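Local structure of hypothetical sugar ABC-transporter sugar binding protein (Arthrobacter globiformis, 7BVT) at residues 99-111 against 299-313. The protein binds cyclic alpha-maltosyl-1,6-maltose and probably delivers it to an ABC transporter for uptake, as a bacterial solute-binding protein. Sequence-based numbering, arbitrary orientation.
Sequences DIGTLADLNGRIP and AMVFENSDAEDDAAA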
loop_
_atom_site.group_PDB
_atom_site.type_symbol
_atom_site.label_atom_id
_atom_site.label_comp_id
_atom_site.label_asym_id
_atom_site.label_seq_id
_atom_site.Cartn_x
_atom_site.Cartn_y
_atom_site.Cartn_z
ATOM N N ASP A 99 16.019 12.057 4.588
ATOM C CA ASP A 99 16.666 13.362 4.302
ATOM C C ASP A 99 16.442 14.337 5.465
ATOM O O ASP A 99 17.101 15.365 5.464
ATOM C CB ASP A 99 16.139 13.977 2.995
ATOM C CG ASP A 99 16.662 13.309 1.725
ATOM O OD1 ASP A 99 17.712 12.647 1.802
ATOM O OD2 ASP A 99 15.989 13.455 0.661
ATOM N N ILE A 100 15.512 14.072 6.379
ATOM C CA ILE A 100 15.209 14.993 7.524
ATOM C C ILE A 100 16.238 14.772 8.624
ATOM O O ILE A 100 16.735 15.754 9.208
ATOM C CB ILE A 100 13.792 14.791 8.048
ATOM C CG1 ILE A 100 12.800 15.181 6.954
ATOM C CG2 ILE A 100 13.641 15.572 9.377
ATOM C CD1 ILE A 100 11.376 14.936 7.285
ATOM N N GLY A 101 16.560 13.518 8.877
ATOM C CA GLY A 101 17.484 13.137 9.939
ATOM C C GLY A 101 18.154 11.843 9.553
ATOM O O GLY A 101 17.514 11.074 8.832
ATOM N N THR A 102 19.390 11.648 9.993
ATOM C CA THR A 102 20.193 10.449 9.694
ATOM C C THR A 102 19.523 9.239 10.339
ATOM O O THR A 102 19.335 9.212 11.597
ATOM C CB THR A 102 21.629 10.536 10.229
ATOM O OG1 THR A 102 22.223 11.647 9.570
ATOM C CG2 THR A 102 22.447 9.302 9.949
ATOM N N LEU A 103 19.180 8.247 9.524
ATOM C CA LEU A 103 18.546 7.034 10.030
ATOM C C LEU A 103 19.611 5.970 10.255
ATOM O O LEU A 103 20.523 5.828 9.420
ATOM C CB LEU A 103 17.480 6.561 9.051
ATOM C CG LEU A 103 16.337 7.542 8.810
ATOM C CD1 LEU A 103 15.397 6.968 7.756
ATOM C CD2 LEU A 103 15.582 7.833 10.105
ATOM N N ALA A 104 19.485 5.266 11.355
ATOM C CA ALA A 104 20.356 4.122 11.687
ATOM C C ALA A 104 20.147 2.980 10.699
ATOM O O ALA A 104 19.011 2.722 10.236
ATOM C CB ALA A 104 20.147 3.617 13.077
ATOM N N ASP A 105 21.220 2.239 10.453
ATOM C CA ASP A 105 21.103 1.006 9.665
ATOM C C ASP A 105 20.598 -0.119 10.564
ATOM O O ASP A 105 21.187 -0.369 11.671
ATOM C CB ASP A 105 22.449 0.716 9.020
ATOM C CG ASP A 105 22.434 -0.448 8.049
ATOM O OD1 ASP A 105 21.405 -1.146 7.882
ATOM O OD2 ASP A 105 23.497 -0.581 7.391
ATOM N N LEU A 106 19.482 -0.741 10.197
ATOM C CA LEU A 106 18.852 -1.799 11.025
ATOM C C LEU A 106 19.545 -3.116 10.783
ATOM O O LEU A 106 19.410 -4.036 11.570
ATOM C CB LEU A 106 17.348 -1.856 10.745
ATOM C CG LEU A 106 16.596 -0.561 11.072
ATOM C CD1 LEU A 106 15.192 -0.697 10.569
ATOM C CD2 LEU A 106 16.622 -0.254 12.563
ATOM N N ASN A 107 20.304 -3.216 9.693
ATOM C CA ASN A 107 21.095 -4.436 9.504
ATOM C C ASN A 107 22.136 -4.535 10.611
ATOM O O ASN A 107 22.751 -3.548 10.947
ATOM C CB ASN A 107 21.824 -4.421 8.178
ATOM C CG ASN A 107 20.896 -4.603 7.008
ATOM O OD1 ASN A 107 19.954 -5.393 7.064
ATOM N ND2 ASN A 107 21.221 -3.883 5.929
ATOM N N GLY A 108 22.230 -5.719 11.191
ATOM C CA GLY A 108 23.104 -5.958 12.344
ATOM C C GLY A 108 22.478 -5.535 13.658
ATOM O O GLY A 108 23.126 -5.745 14.704
ATOM N N ARG A 109 21.267 -4.976 13.634
ATOM C CA ARG A 109 20.549 -4.554 14.882
ATOM C C ARG A 109 19.311 -5.434 15.048
ATOM O O ARG A 109 19.055 -5.939 16.130
ATOM C CB ARG A 109 20.209 -3.067 14.814
ATOM C CG ARG A 109 21.413 -2.142 14.668
ATOM C CD ARG A 109 21.103 -0.677 14.944
ATOM N NE ARG A 109 22.121 0.223 14.330
ATOM C CZ ARG A 109 23.265 0.553 14.903
ATOM N NH1 ARG A 109 23.540 0.170 16.133
ATOM N NH2 ARG A 109 24.127 1.336 14.284
ATOM N N ILE A 110 18.562 -5.622 14.002
ATOM C CA ILE A 110 17.436 -6.593 13.965
ATOM C C ILE A 110 17.995 -7.916 13.481
ATOM O O ILE A 110 18.795 -7.908 12.534
ATOM C CB ILE A 110 16.304 -6.035 13.075
ATOM C CG1 ILE A 110 15.828 -4.688 13.628
ATOM C CG2 ILE A 110 15.204 -7.055 12.898
ATOM C CD1 ILE A 110 14.688 -4.056 12.835
ATOM N N PRO A 111 17.592 -9.067 14.027
ATOM C CA PRO A 111 18.192 -10.335 13.624
ATOM C C PRO A 111 18.086 -10.560 12.116
ATOM O O PRO A 111 17.071 -10.287 11.466
ATOM C CB PRO A 111 17.380 -11.396 14.374
ATOM C CG PRO A 111 16.999 -10.653 15.626
ATOM C CD PRO A 111 16.634 -9.281 15.125
ATOM N N ALA A 299 8.876 1.362 10.211
ATOM C CA ALA A 299 9.554 1.938 11.393
ATOM C C ALA A 299 10.948 2.355 10.957
ATOM O O ALA A 299 11.581 1.602 10.212
ATOM C CB ALA A 299 9.567 0.944 12.532
ATOM N N MET A 300 11.417 3.448 11.490
ATOM C CA MET A 300 12.731 4.089 11.220
ATOM C C MET A 300 13.348 4.481 12.574
ATOM O O MET A 300 12.596 4.970 13.431
ATOM C CB MET A 300 12.528 5.335 10.373
ATOM C CG MET A 300 12.040 4.995 8.971
ATOM S SD MET A 300 11.178 6.382 8.261
ATOM C CE MET A 300 9.517 6.064 8.882
ATOM N N VAL A 301 14.637 4.250 12.744
ATOM C CA VAL A 301 15.387 4.632 13.987
ATOM C C VAL A 301 16.284 5.803 13.646
ATOM O O VAL A 301 17.121 5.675 12.742
ATOM C CB VAL A 301 16.177 3.457 14.554
ATOM C CG1 VAL A 301 17.103 3.889 15.689
ATOM C CG2 VAL A 301 15.299 2.295 14.931
ATOM N N PHE A 302 16.104 6.949 14.286
ATOM C CA PHE A 302 16.991 8.104 14.077
ATOM C C PHE A 302 18.312 7.833 14.832
ATOM O O PHE A 302 18.275 7.409 16.002
ATOM C CB PHE A 302 16.362 9.416 14.560
ATOM C CG PHE A 302 15.306 9.941 13.636
ATOM C CD1 PHE A 302 15.664 10.546 12.443
ATOM C CD2 PHE A 302 13.965 9.751 13.914
ATOM C CE1 PHE A 302 14.689 11.021 11.586
ATOM C CE2 PHE A 302 12.991 10.211 13.036
ATOM C CZ PHE A 302 13.368 10.824 11.875
ATOM N N GLU A 303 19.449 8.020 14.174
ATOM C CA GLU A 303 20.760 7.645 14.761
ATOM C C GLU A 303 21.116 8.580 15.910
ATOM O O GLU A 303 21.072 9.788 15.723
ATOM C CB GLU A 303 21.858 7.722 13.724
ATOM C CG GLU A 303 23.062 6.928 14.178
ATOM C CD GLU A 303 23.874 6.551 12.972
ATOM O OE1 GLU A 303 24.396 7.484 12.329
ATOM O OE2 GLU A 303 23.857 5.358 12.623
ATOM N N ASN A 304 21.466 7.966 17.034
ATOM C CA ASN A 304 21.946 8.571 18.295
ATOM C C ASN A 304 23.276 7.865 18.607
ATOM O O ASN A 304 24.140 7.879 17.707
ATOM C CB ASN A 304 20.830 8.487 19.342
ATOM C CG ASN A 304 19.667 9.419 19.041
ATOM O OD1 ASN A 304 18.518 8.988 18.825
ATOM N ND2 ASN A 304 19.947 10.708 19.109
ATOM N N SER A 305 23.446 7.231 19.769
ATOM C CA SER A 305 24.623 6.363 20.068
ATOM C C SER A 305 24.339 4.928 19.601
ATOM O O SER A 305 23.160 4.618 19.392
ATOM C CB SER A 305 24.944 6.396 21.524
ATOM O OG SER A 305 23.972 5.662 22.252
ATOM N N ASP A 306 25.354 4.064 19.465
ATOM C CA ASP A 306 25.123 2.652 19.037
ATOM C C ASP A 306 24.260 1.965 20.109
ATOM O O ASP A 306 23.510 1.072 19.730
ATOM C CB ASP A 306 26.411 1.847 18.786
ATOM C CG ASP A 306 27.330 2.350 17.679
ATOM O OD1 ASP A 306 26.839 2.797 16.630
ATOM O OD2 ASP A 306 28.553 2.235 17.858
ATOM N N ALA A 307 24.384 2.353 21.394
ATOM C CA ALA A 307 23.601 1.790 22.529
ATOM C C ALA A 307 22.128 2.183 22.356
ATOM O O ALA A 307 21.192 1.312 22.496
ATOM C CB ALA A 307 24.121 2.309 23.856
ATOM N N GLU A 308 21.894 3.463 22.105
ATOM C CA GLU A 308 20.502 3.946 21.944
ATOM C C GLU A 308 19.923 3.337 20.655
ATOM O O GLU A 308 18.810 2.855 20.741
ATOM C CB GLU A 308 20.386 5.461 21.982
ATOM C CG GLU A 308 20.731 6.069 23.319
ATOM C CD GLU A 308 21.066 7.547 23.183
ATOM O OE1 GLU A 308 22.041 7.868 22.477
ATOM O OE2 GLU A 308 20.308 8.373 23.721
ATOM N N ASP A 309 20.640 3.302 19.524
ATOM C CA ASP A 309 20.111 2.647 18.294
ATOM C C ASP A 309 19.772 1.185 18.617
ATOM O O ASP A 309 18.706 0.674 18.183
ATOM C CB ASP A 309 21.112 2.656 17.149
ATOM C CG ASP A 309 21.478 4.027 16.691
ATOM O OD1 ASP A 309 20.869 4.969 17.192
ATOM O OD2 ASP A 309 22.412 4.113 15.862
ATOM N N ASP A 310 20.647 0.493 19.343
ATOM C CA ASP A 310 20.394 -0.936 19.667
ATOM C C ASP A 310 19.188 -1.061 20.619
ATOM O O ASP A 310 18.466 -2.036 20.465
ATOM C CB ASP A 310 21.639 -1.618 20.236
ATOM C CG ASP A 310 22.745 -1.894 19.227
ATOM O OD1 ASP A 310 22.488 -1.881 17.979
ATOM O OD2 ASP A 310 23.873 -2.083 19.697
ATOM N N ALA A 311 18.919 -0.123 21.513
ATOM C CA ALA A 311 17.717 -0.171 22.399
ATOM C C ALA A 311 16.441 -0.091 21.542
ATOM O O ALA A 311 15.476 -0.883 21.730
ATOM C CB ALA A 311 17.742 0.952 23.410
ATOM N N ALA A 312 16.430 0.849 20.611
ATOM C CA ALA A 312 15.267 1.058 19.728
ATOM C C ALA A 312 15.066 -0.208 18.904
ATOM O O ALA A 312 13.928 -0.693 18.731
ATOM C CB ALA A 312 15.519 2.248 18.848
ATOM N N ALA A 313 16.154 -0.702 18.309
ATOM C CA ALA A 313 16.058 -1.886 17.427
ATOM C C ALA A 313 15.650 -3.127 18.238
ATOM O O ALA A 313 15.053 -4.048 17.693
ATOM C CB ALA A 313 17.384 -2.098 16.701
HETATM O O HOH W 1 23.459 5.821 9.778
HETATM O O HOH W 2 16.303 2.931 10.848
HETATM O O HOH W 3 23.726 2.819 11.676
HETATM O O HOH W 4 24.049 -4.015 16.803
#
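Arg109 lies across the first turns of helix 306-319, where Asp306, Asp309 and Asp310 form a salt-bridge network around it. Its CB rests on Ala313 CB at 3.5 Å, and CG and CD pass beside Asp310 OD1. From CG to NE the chain is extended (chi2 -166°, chi3 -159°), which carries the guanidinium back along the helix toward its N-terminal end. NE makes a weak bond to Asp105 O, on its own segment. Asp309 CB lies over one face of the guanidinium, offset toward its rim and nearest NH1. NH1 donates to Asp310 OD1 at 3.0 Å, close to the guanidinium plane but from above the carboxylate plane. Arg109 NH2 has a long salt bridge to Asp309 OD2 at 3.6 Å, well out of the guanidinium plane. Another reaches Asp306 OD1, and NH2 also donates to a water that bonds Glu303 OE2. Cutting the side chain back to an alanine would remove the guanidinium and is likely to leave these carboxylates without their compensating charge.

Earlier in the loop, the backbones join at a single bridge, Leu103 with Phe302: Glu303 N donates almost straight to Thr102 O (2.8 Å), and Ala104 N to Val301 O. Leu103 CD2 stands over the Phe302 ring face, 3.9 Å from its centroid, a CH-pi contact. The contact thus joins the loop after helix 94-100 to helix 306-319 and the mixed sheet of one lobe, where strand 131-136 pairs antiparallel with 292-301; the Met300 side chain is about 12 Å from a bound glucose unit.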